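Local structure of transcription factor tau subunit sfc1 (Schizosaccharomyces pombe, 4BJJ) at residues A[7-12]-A[91-96]; A[73-78]-A[98-103]; A[16-21]-A[54-59]. The protein helps TFIIIC activate tRNA and 5S RNA genes as part of its boxA-binding tauA domain, here represented by its sfc7-interacting domain. The protein carries 3 engineered substitutions. All coordinates share one frame; numbering follows the deposited sequence.

Strand 88-100 ties the set together: interaction 1 uses its 91-96 part and interaction 2 its last residues, 98-100, and the loop that follows, with centres about 16 Å apart. Those two also touch, Ile95 N lying 3.0 Å from Asp77 O in a probable backbone hydrogen bond. Interaction 3 sits on the neighbouring strand 12-18 of the same sheet, its centre about 13 Å from that of interaction 2 and about 25 Å from that of interaction 1. A salt bridge of 2.6 Å from Arg75 NH2 to Glu17 OE2 joins interactions 2 and 3. A bound mercury ion lies about 9 Å from the side chains of both Glu12 and Ile16, and the chain of another protein reaches all three contacts.

Interaction 1 of 3, residues A[7-12]-A[91-96]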
loop_
_atom_site.group_PDB
_atom_site.type_symbol
_atom_site.label_atom_id
_atom_site.label_comp_id
_atom_site.label_asym_id
_atom_site.label_seq_id
_atom_site.Cartn_x
_atom_site.Cartn_y
_atom_site.Cartn_z
ATOM N N LYS A 7 2.573 -13.583 13.406
ATOM C CA LYS A 7 3.527 -13.772 12.321
ATOM C C LYS A 7 2.952 -13.264 10.999
ATOM O O LYS A 7 1.778 -13.456 10.735
ATOM C CB LYS A 7 3.903 -15.245 12.232
ATOM C CG LYS A 7 4.802 -15.671 13.368
ATOM C CD LYS A 7 5.310 -17.076 13.199
ATOM C CE LYS A 7 6.528 -17.317 14.080
ATOM N NZ LYS A 7 7.029 -18.723 13.973
ATOM N N ILE A 8 3.773 -12.592 10.191
ATOM C CA ILE A 8 3.362 -12.129 8.851
ATOM C C ILE A 8 2.908 -13.314 8.006
ATOM O O ILE A 8 3.636 -14.298 7.851
ATOM C CB ILE A 8 4.511 -11.394 8.089
ATOM C CG1 ILE A 8 4.941 -10.147 8.832
ATOM C CG2 ILE A 8 4.084 -10.997 6.650
ATOM C CD1 ILE A 8 6.185 -9.493 8.243
ATOM N N SER A 9 1.708 -13.192 7.449
ATOM C CA SER A 9 1.102 -14.234 6.624
ATOM C C SER A 9 1.751 -14.431 5.246
ATOM O O SER A 9 2.724 -13.765 4.881
ATOM C CB SER A 9 -0.390 -13.938 6.420
ATOM O OG SER A 9 -0.601 -13.086 5.308
ATOM N N ASP A 10 1.171 -15.379 4.512
ATOM C CA ASP A 10 1.532 -15.751 3.143
ATOM C C ASP A 10 0.838 -14.934 2.085
ATOM O O ASP A 10 1.201 -14.998 0.924
ATOM C CB ASP A 10 1.070 -17.187 2.886
ATOM C CG ASP A 10 2.135 -18.193 3.159
ATOM O OD1 ASP A 10 3.225 -17.794 3.618
ATOM O OD2 ASP A 10 1.877 -19.389 2.916
ATOM N N ASN A 11 -0.205 -14.228 2.470
ATOM C CA ASN A 11 -0.990 -13.494 1.508
ATOM C C ASN A 11 -0.167 -12.369 0.910
ATOM O O ASN A 11 0.650 -11.747 1.593
ATOM C CB ASN A 11 -2.236 -12.923 2.179
ATOM C CG ASN A 11 -3.021 -13.972 2.944
ATOM O OD1 ASN A 11 -3.264 -15.059 2.459
ATOM N ND2 ASN A 11 -3.403 -13.641 4.159
ATOM N N GLU A 12 -0.395 -12.105 -0.367
ATOM C CA GLU A 12 0.322 -11.062 -1.057
ATOM C C GLU A 12 -0.604 -10.200 -1.900
ATOM O O GLU A 12 -1.667 -10.636 -2.324
ATOM C CB GLU A 12 1.407 -11.693 -1.904
ATOM C CG GLU A 12 2.461 -12.440 -1.086
ATOM C CD GLU A 12 3.627 -12.909 -1.940
ATOM O OE1 GLU A 12 3.377 -13.229 -3.124
ATOM O OE2 GLU A 12 4.788 -12.928 -1.442
ATOM N N ASN A 91 -4.222 -9.306 10.728
ATOM C CA ASN A 91 -3.420 -9.869 9.646
ATOM C C ASN A 91 -2.368 -8.882 9.135
ATOM O O ASN A 91 -2.590 -7.654 9.086
ATOM C CB ASN A 91 -4.339 -10.330 8.504
ATOM C CG ASN A 91 -3.653 -11.325 7.538
ATOM O OD1 ASN A 91 -3.443 -11.023 6.363
ATOM N ND2 ASN A 91 -3.328 -12.515 8.035
ATOM N N VAL A 92 -1.211 -9.425 8.778
ATOM C CA VAL A 92 -0.192 -8.667 8.056
ATOM C C VAL A 92 0.179 -9.401 6.774
ATOM O O VAL A 92 0.463 -10.582 6.812
ATOM C CB VAL A 92 1.087 -8.449 8.890
ATOM C CG1 VAL A 92 2.068 -7.545 8.137
ATOM C CG2 VAL A 92 0.752 -7.859 10.261
ATOM N N SER A 93 0.200 -8.681 5.652
ATOM C CA SER A 93 0.507 -9.258 4.338
ATOM C C SER A 93 1.495 -8.387 3.566
ATOM O O SER A 93 1.537 -7.180 3.746
ATOM C CB SER A 93 -0.769 -9.404 3.506
ATOM O OG SER A 93 -1.768 -10.070 4.231
ATOM N N ARG A 94 2.279 -9.007 2.695
ATOM C CA ARG A 94 3.224 -8.252 1.893
ATOM C C ARG A 94 2.577 -7.687 0.620
ATOM O O ARG A 94 1.768 -8.325 -0.020
ATOM C CB ARG A 94 4.426 -9.109 1.538
ATOM C CG ARG A 94 5.169 -9.606 2.741
ATOM C CD ARG A 94 6.408 -10.391 2.344
ATOM N NE ARG A 94 7.325 -9.614 1.512
ATOM C CZ ARG A 94 8.394 -10.115 0.884
ATOM N NH1 ARG A 94 8.670 -11.405 0.983
ATOM N NH2 ARG A 94 9.191 -9.326 0.151
ATOM N N ILE A 95 2.912 -6.441 0.323
ATOM C CA ILE A 95 2.597 -5.807 -0.925
ATOM C C ILE A 95 3.869 -6.040 -1.778
ATOM O O ILE A 95 4.924 -5.457 -1.517
ATOM C CB ILE A 95 2.312 -4.304 -0.694
ATOM C CG1 ILE A 95 1.083 -4.130 0.193
ATOM C CG2 ILE A 95 2.101 -3.559 -1.994
ATOM C CD1 ILE A 95 0.889 -2.698 0.728
ATOM N N ARG A 96 3.775 -6.917 -2.776
ATOM C CA ARG A 96 4.961 -7.347 -3.523
ATOM C C ARG A 96 5.311 -6.412 -4.668
ATOM O O ARG A 96 6.469 -6.332 -5.046
ATOM C CB ARG A 96 4.807 -8.772 -4.056
ATOM C CG ARG A 96 4.722 -9.865 -2.996
ATOM C CD ARG A 96 5.807 -9.811 -1.958
ATOM N NE ARG A 96 7.164 -9.958 -2.475
ATOM C CZ ARG A 96 7.775 -11.131 -2.662
ATOM N NH1 ARG A 96 7.150 -12.269 -2.422
ATOM N NH2 ARG A 96 9.006 -11.166 -3.133
HETATM O O HOH W 1 -0.845 -12.218 9.508
HETATM O O HOH W 2 2.845 -12.182 2.628
#
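Ser9 meets the carbonyl of Val92 twice: its backbone N donates to Val92 O at 3.0 Å, nearly along the C=O axis, and its OG donates to the same oxygen from above the carbonyl plane at 3.1 Å. With chi1 at 87°, OG stands between the backbone N and the carbonyl carbon, where it also accepts from Asn11 N, forming an ST turn. Beside this turn Ile8 packs CG1 on Val92 CG1 at 3.9 Å. The Asn11 and Asn91 side chains cross at about a right angle, and Asn11 ND2 makes a weak hydrogen bond to Asn91 OD1. The turn leads the chain into a parallel pairing of Glu12 with Arg94, the start of strand 12-18 beside strand 88-100 in the mixed sheet of this sfc7-interacting domain. A water accepts from Arg94 N and donates to Ser9 O and Asn11 O. Glu12 runs extended beyond CG, and Arg96 CG lies 3.4 Å from Glu12 CD; beyond it the Arg96 chain bends at chi2 and chi3. The salt bridge runs from Arg96 NH1 to the syn side of Glu12 OE2 at 2.6 Å, the oxygen lying in the guanidinium plane although the carboxylate and guanidinium planes stand 78° apart.

Interaction 2 of 3, residues A[73-78]-A[98-103]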
loop_
_atom_site.group_PDB
_atom_site.type_symbol
_atom_site.label_atom_id
_atom_site.label_comp_id
_atom_site.label_asym_id
_atom_site.label_seq_id
_atom_site.Cartn_x
_atom_site.Cartn_y
_atom_site.Cartn_z
ATOM N N GLN A 73 7.426 -0.854 -9.317
ATOM C CA GLN A 73 8.543 -1.175 -8.467
ATOM C C GLN A 73 8.116 -2.033 -7.291
ATOM O O GLN A 73 6.941 -2.123 -6.975
ATOM C CB GLN A 73 9.193 0.115 -7.989
ATOM C CG GLN A 73 10.497 -0.082 -7.282
ATOM C CD GLN A 73 11.479 -0.822 -8.132
ATOM O OE1 GLN A 73 11.426 -2.043 -8.264
ATOM N NE2 GLN A 73 12.379 -0.087 -8.733
ATOM N N SER A 74 9.072 -2.705 -6.668
ATOM C CA SER A 74 8.797 -3.354 -5.391
ATOM C C SER A 74 9.517 -2.592 -4.295
ATOM O O SER A 74 10.589 -2.035 -4.511
ATOM C CB SER A 74 9.241 -4.814 -5.394
ATOM O OG SER A 74 10.642 -4.913 -5.477
ATOM N N ARG A 75 8.889 -2.557 -3.126
ATOM C CA ARG A 75 9.489 -2.023 -1.914
ATOM C C ARG A 75 9.298 -3.127 -0.922
ATOM O O ARG A 75 9.327 -4.287 -1.303
ATOM C CB ARG A 75 8.815 -0.714 -1.482
ATOM C CG ARG A 75 8.926 0.338 -2.571
ATOM C CD ARG A 75 8.426 1.693 -2.181
ATOM N NE ARG A 75 6.993 1.699 -1.965
ATOM C CZ ARG A 75 6.193 2.711 -2.274
ATOM N NH1 ARG A 75 6.670 3.809 -2.847
ATOM N NH2 ARG A 75 4.898 2.600 -2.052
ATOM N N ASN A 76 9.109 -2.782 0.347
ATOM C CA ASN A 76 8.831 -3.769 1.362
ATOM C C ASN A 76 7.591 -3.381 2.131
ATOM O O ASN A 76 7.509 -3.558 3.346
ATOM C CB ASN A 76 10.033 -3.915 2.283
ATOM C CG ASN A 76 10.539 -2.584 2.818
ATOM O OD1 ASN A 76 10.029 -1.512 2.495
ATOM N ND2 ASN A 76 11.551 -2.662 3.655
ATOM N N ASP A 77 6.606 -2.867 1.410
ATOM C CA ASP A 77 5.404 -2.382 2.050
ATOM C C ASP A 77 4.589 -3.550 2.585
ATOM O O ASP A 77 4.619 -4.666 2.049
ATOM C CB ASP A 77 4.554 -1.573 1.073
ATOM C CG ASP A 77 5.351 -0.511 0.323
ATOM O OD1 ASP A 77 6.059 0.267 0.986
ATOM O OD2 ASP A 77 5.269 -0.453 -0.929
ATOM N N LEU A 78 3.831 -3.273 3.636
ATOM C CA LEU A 78 2.992 -4.278 4.240
ATOM C C LEU A 78 1.589 -3.765 4.290
ATOM O O LEU A 78 1.358 -2.565 4.342
ATOM C CB LEU A 78 3.470 -4.621 5.658
ATOM C CG LEU A 78 4.924 -5.091 5.771
ATOM C CD1 LEU A 78 5.300 -5.205 7.238
ATOM C CD2 LEU A 78 5.116 -6.431 5.105
ATOM N N VAL A 98 4.223 -2.386 -6.646
ATOM C CA VAL A 98 3.550 -1.111 -6.585
ATOM C C VAL A 98 3.523 -0.484 -7.963
ATOM O O VAL A 98 4.539 -0.437 -8.637
ATOM C CB VAL A 98 4.279 -0.145 -5.623
ATOM C CG1 VAL A 98 3.408 1.022 -5.316
ATOM C CG2 VAL A 98 4.607 -0.843 -4.348
ATOM N N PHE A 99 2.357 -0.001 -8.366
ATOM C CA PHE A 99 2.229 0.866 -9.531
ATOM C C PHE A 99 2.165 2.315 -9.033
ATOM O O PHE A 99 1.216 2.725 -8.353
ATOM C CB PHE A 99 0.976 0.500 -10.328
ATOM C CG PHE A 99 0.978 -0.912 -10.861
ATOM C CD1 PHE A 99 0.622 -1.980 -10.043
ATOM C CD2 PHE A 99 1.333 -1.170 -12.193
ATOM C CE1 PHE A 99 0.611 -3.265 -10.532
ATOM C CE2 PHE A 99 1.327 -2.464 -12.693
ATOM C CZ PHE A 99 0.957 -3.513 -11.866
ATOM N N LEU A 100 3.203 3.066 -9.363
ATOM C CA LEU A 100 3.406 4.418 -8.859
ATOM C C LEU A 100 2.933 5.439 -9.873
ATOM O O LEU A 100 3.564 5.655 -10.904
ATOM C CB LEU A 100 4.886 4.649 -8.558
ATOM C CG LEU A 100 5.519 3.688 -7.540
ATOM C CD1 LEU A 100 7.007 3.565 -7.778
ATOM C CD2 LEU A 100 5.289 4.103 -6.122
ATOM N N PHE A 101 1.803 6.054 -9.569
ATOM C CA PHE A 101 1.308 7.160 -10.354
ATOM C C PHE A 101 1.511 8.485 -9.619
ATOM O O PHE A 101 1.775 9.488 -10.260
ATOM C CB PHE A 101 -0.160 6.960 -10.704
ATOM C CG PHE A 101 -0.388 5.953 -11.753
ATOM C CD1 PHE A 101 0.035 6.184 -13.046
ATOM C CD2 PHE A 101 -1.027 4.775 -11.458
ATOM C CE1 PHE A 101 -0.177 5.250 -14.025
ATOM C CE2 PHE A 101 -1.241 3.838 -12.443
ATOM C CZ PHE A 101 -0.822 4.083 -13.740
ATOM N N ARG A 102 1.390 8.501 -8.287
ATOM C CA ARG A 102 1.680 9.734 -7.530
ATOM C C ARG A 102 3.145 10.063 -7.629
ATOM O O ARG A 102 3.972 9.167 -7.774
ATOM C CB ARG A 102 1.314 9.595 -6.057
ATOM C CG ARG A 102 -0.094 9.150 -5.863
ATOM C CD ARG A 102 -0.575 9.393 -4.479
ATOM N NE ARG A 102 -0.198 8.327 -3.572
ATOM C CZ ARG A 102 -0.964 7.286 -3.255
ATOM N NH1 ARG A 102 -2.171 7.129 -3.793
ATOM N NH2 ARG A 102 -0.512 6.397 -2.380
ATOM N N ASP A 103 3.451 11.350 -7.588
ATOM C CA ASP A 103 4.832 11.826 -7.516
ATOM C C ASP A 103 5.584 11.805 -8.857
ATOM O O ASP A 103 6.749 12.207 -8.933
ATOM C CB ASP A 103 5.623 11.071 -6.440
ATOM C CG ASP A 103 6.950 11.737 -6.123
ATOM O OD1 ASP A 103 6.939 12.873 -5.591
ATOM O OD2 ASP A 103 7.997 11.125 -6.422
#
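Gln73 and Val98 form an antiparallel hydrogen-bonded pair, with Gln73 N donating to Val98 O at 3.0 Å and Val98 N to Gln73 O at 2.8 Å. This pair ends the match of strand 68-73 with strand 88-100; beyond it the chain turns away through 74-77, and 73-78 falls in the sequence region of the Tau95 triple-barrel family. Arg75 reaches back from that loop. Its CB leads to a CG anti to the carbonyl carbon, the chain runs straight on through CD, and a bend at chi3 (-67°) sets NE, which donates to Asp77 OD2 at 2.9 Å on the syn lone pair. CZ then carries NH1 to 3.6 Å from Leu100 CD2. NH2 adds a longer bond of 3.3 Å to the same Asp77 oxygen, meeting it from above the carboxylate plane, and lies 3.9 Å from Val98 CG1. The grip is thus side-on, two nitrogens on one oxygen that lies in the guanidinium plane. Val98 crosses both Arg75 and Asp77 at about a right angle, its CG2 3.5 Å from Asp77 OD2. Arg75 NH2 also forms a salt bridge with Glu17 of strand 12-18. Bound by Asp77 and Glu17, the guanidinium is probably limited in its rotation, and its positive charge is likely to be offset where it rests against the methyls of Val98 and Leu100.

Interaction 3 of 3, residues A[16-21]-A[54-59]; sequences IEHPGF and LELNLR
The backbones of 16-19 and 54-58 run 23° apart without hydrogen bonding to each other, their CA atoms 9.2 Å apart at Ile16 and Leu54 and 8.5 Å at His18 and Leu56. Side chains fill this separation in a buried core, joining strand 12-18 to strand 55-56 in a domain of the Tau95 triple-barrel family. At one end Ile16 and Leu54 cross at about a right angle, with Ile16 CD1 on Leu54 CD2 at 3.7 Å; Phe99 touches both residues. In the middle Leu56 divides its methyls between two partners. Its CD2 meets Pro19 CD tip to tip at 3.7 Å, while CD1 lies 3.5 Å from His18 NE2. His18 CG is anti to the backbone N (chi1 -169°), and the ring it carries lies against the leucines of 54-59. Leu58 slides past the ring in the opposite direction and brings CD2 to 3.7 Å from His18 CE1. NE2 is hydrogen-bonded to Thr31 OG1 within a largely apolar setting, and the Phe28 ring also meets the imidazole. An alanine at His18 would probably leave a gap beside the Leu56 and Leu58 methyls and deprive Thr31 OG1 and Gly20 N of their ring partners. The other ring nitrogen, ND1, accepts from Gly20 N of its own segment at 3.0 Å, the donor lying 13° out of the imidazole plane.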
loop_
_atom_site.group_PDB
_atom_site.type_symbol
_atom_site.label_atom_id
_atom_site.label_comp_id
_atom_site.label_asym_id
_atom_site.label_seq_id
_atom_site.Cartn_x
_atom_site.Cartn_y
_atom_site.Cartn_z
ATOM N N ILE A 16 -1.706 -0.083 -6.157
ATOM C CA ILE A 16 -1.758 0.962 -7.141
ATOM C C ILE A 16 -1.882 2.306 -6.440
ATOM O O ILE A 16 -2.883 2.585 -5.791
ATOM C CB ILE A 16 -2.941 0.757 -8.074
ATOM C CG1 ILE A 16 -2.784 -0.567 -8.806
ATOM C CG2 ILE A 16 -3.016 1.871 -9.090
ATOM C CD1 ILE A 16 -4.038 -1.031 -9.499
ATOM N N GLU A 17 -0.869 3.148 -6.584
ATOM C CA GLU A 17 -0.905 4.485 -5.981
ATOM C C GLU A 17 -1.475 5.497 -6.959
ATOM O O GLU A 17 -0.749 6.118 -7.725
ATOM C CB GLU A 17 0.483 4.890 -5.477
ATOM C CG GLU A 17 0.979 4.024 -4.314
ATOM C CD GLU A 17 2.266 4.546 -3.652
ATOM O OE1 GLU A 17 2.818 5.600 -4.071
ATOM O OE2 GLU A 17 2.733 3.887 -2.701
ATOM N N HIS A 18 -2.790 5.666 -6.898
ATOM C CA HIS A 18 -3.535 6.527 -7.806
ATOM C C HIS A 18 -3.552 7.969 -7.244
ATOM O O HIS A 18 -3.605 8.173 -6.038
ATOM C CB HIS A 18 -4.923 5.925 -7.900
ATOM C CG HIS A 18 -5.798 6.492 -8.966
ATOM N ND1 HIS A 18 -6.258 7.790 -8.933
ATOM C CD2 HIS A 18 -6.390 5.915 -10.039
ATOM C CE1 HIS A 18 -7.057 8.002 -9.963
ATOM N NE2 HIS A 18 -7.162 6.874 -10.648
ATOM N N PRO A 19 -3.467 8.982 -8.112
ATOM C CA PRO A 19 -3.360 10.373 -7.636
ATOM C C PRO A 19 -4.678 11.118 -7.492
ATOM O O PRO A 19 -4.706 12.210 -6.938
ATOM C CB PRO A 19 -2.544 11.054 -8.731
ATOM C CG PRO A 19 -2.859 10.266 -9.978
ATOM C CD PRO A 19 -3.175 8.859 -9.553
ATOM N N GLY A 20 -5.745 10.554 -8.034
ATOM C CA GLY A 20 -7.091 11.080 -7.845
ATOM C C GLY A 20 -7.960 10.413 -6.785
ATOM O O GLY A 20 -7.470 9.834 -5.840
ATOM N N PHE A 21 -9.272 10.497 -6.976
ATOM C CA PHE A 21 -10.218 10.228 -5.911
ATOM C C PHE A 21 -11.402 9.411 -6.349
ATOM O O PHE A 21 -11.879 9.515 -7.480
ATOM C CB PHE A 21 -10.694 11.564 -5.348
ATOM C CG PHE A 21 -9.559 12.452 -4.934
ATOM C CD1 PHE A 21 -8.879 12.209 -3.752
ATOM C CD2 PHE A 21 -9.141 13.488 -5.754
ATOM C CE1 PHE A 21 -7.814 12.995 -3.380
ATOM C CE2 PHE A 21 -8.074 14.288 -5.395
ATOM C CZ PHE A 21 -7.402 14.046 -4.209
ATOM N N LEU A 54 0.620 -0.665 -16.445
ATOM C CA LEU A 54 -0.691 -0.110 -16.197
ATOM C C LEU A 54 -0.700 1.340 -16.653
ATOM O O LEU A 54 0.261 2.076 -16.462
ATOM C CB LEU A 54 -1.034 -0.233 -14.714
ATOM C CG LEU A 54 -2.418 0.163 -14.222
ATOM C CD1 LEU A 54 -3.505 -0.671 -14.843
ATOM C CD2 LEU A 54 -2.453 0.021 -12.698
ATOM N N GLU A 55 -1.812 1.745 -17.239
ATOM C CA GLU A 55 -1.941 3.061 -17.825
ATOM C C GLU A 55 -3.057 3.884 -17.140
ATOM O O GLU A 55 -4.111 3.360 -16.809
ATOM C CB GLU A 55 -2.236 2.877 -19.306
ATOM C CG GLU A 55 -1.966 4.082 -20.155
ATOM C CD GLU A 55 -2.118 3.773 -21.619
ATOM O OE1 GLU A 55 -1.133 3.306 -22.215
ATOM O OE2 GLU A 55 -3.221 3.992 -22.168
ATOM N N LEU A 56 -2.795 5.170 -16.916
ATOM C CA LEU A 56 -3.740 6.050 -16.245
ATOM C C LEU A 56 -4.226 7.154 -17.174
ATOM O O LEU A 56 -3.440 7.848 -17.842
ATOM C CB LEU A 56 -3.098 6.675 -15.005
ATOM C CG LEU A 56 -3.950 7.677 -14.208
ATOM C CD1 LEU A 56 -5.073 6.989 -13.458
ATOM C CD2 LEU A 56 -3.070 8.433 -13.251
ATOM N N ASN A 57 -5.539 7.307 -17.192
ATOM C CA ASN A 57 -6.198 8.332 -17.988
ATOM C C ASN A 57 -7.231 9.095 -17.150
ATOM O O ASN A 57 -8.385 8.681 -17.044
ATOM C CB ASN A 57 -6.883 7.669 -19.188
ATOM C CG ASN A 57 -7.338 8.658 -20.206
ATOM O OD1 ASN A 57 -7.096 9.850 -20.086
ATOM N ND2 ASN A 57 -8.001 8.174 -21.221
ATOM N N LEU A 58 -6.803 10.195 -16.543
ATOM C CA LEU A 58 -7.658 10.977 -15.645
ATOM C C LEU A 58 -8.708 11.825 -16.337
ATOM O O LEU A 58 -9.740 12.123 -15.744
ATOM C CB LEU A 58 -6.813 11.910 -14.788
ATOM C CG LEU A 58 -5.894 11.250 -13.766
ATOM C CD1 LEU A 58 -5.052 12.320 -13.100
ATOM C CD2 LEU A 58 -6.708 10.458 -12.756
ATOM N N ARG A 59 -8.436 12.238 -17.572
ATOM C CA ARG A 59 -9.345 13.098 -18.315
ATOM C C ARG A 59 -9.671 12.499 -19.681
ATOM O O ARG A 59 -9.203 12.999 -20.688
ATOM C CB ARG A 59 -8.745 14.490 -18.479
ATOM C CG ARG A 59 -8.368 15.190 -17.178
ATOM C CD ARG A 59 -7.713 16.532 -17.445
ATOM N NE ARG A 59 -8.549 17.424 -18.244
ATOM C CZ ARG A 59 -9.595 18.113 -17.783
ATOM N NH1 ARG A 59 -9.987 18.018 -16.511
ATOM N NH2 ARG A 59 -10.264 18.904 -18.606
#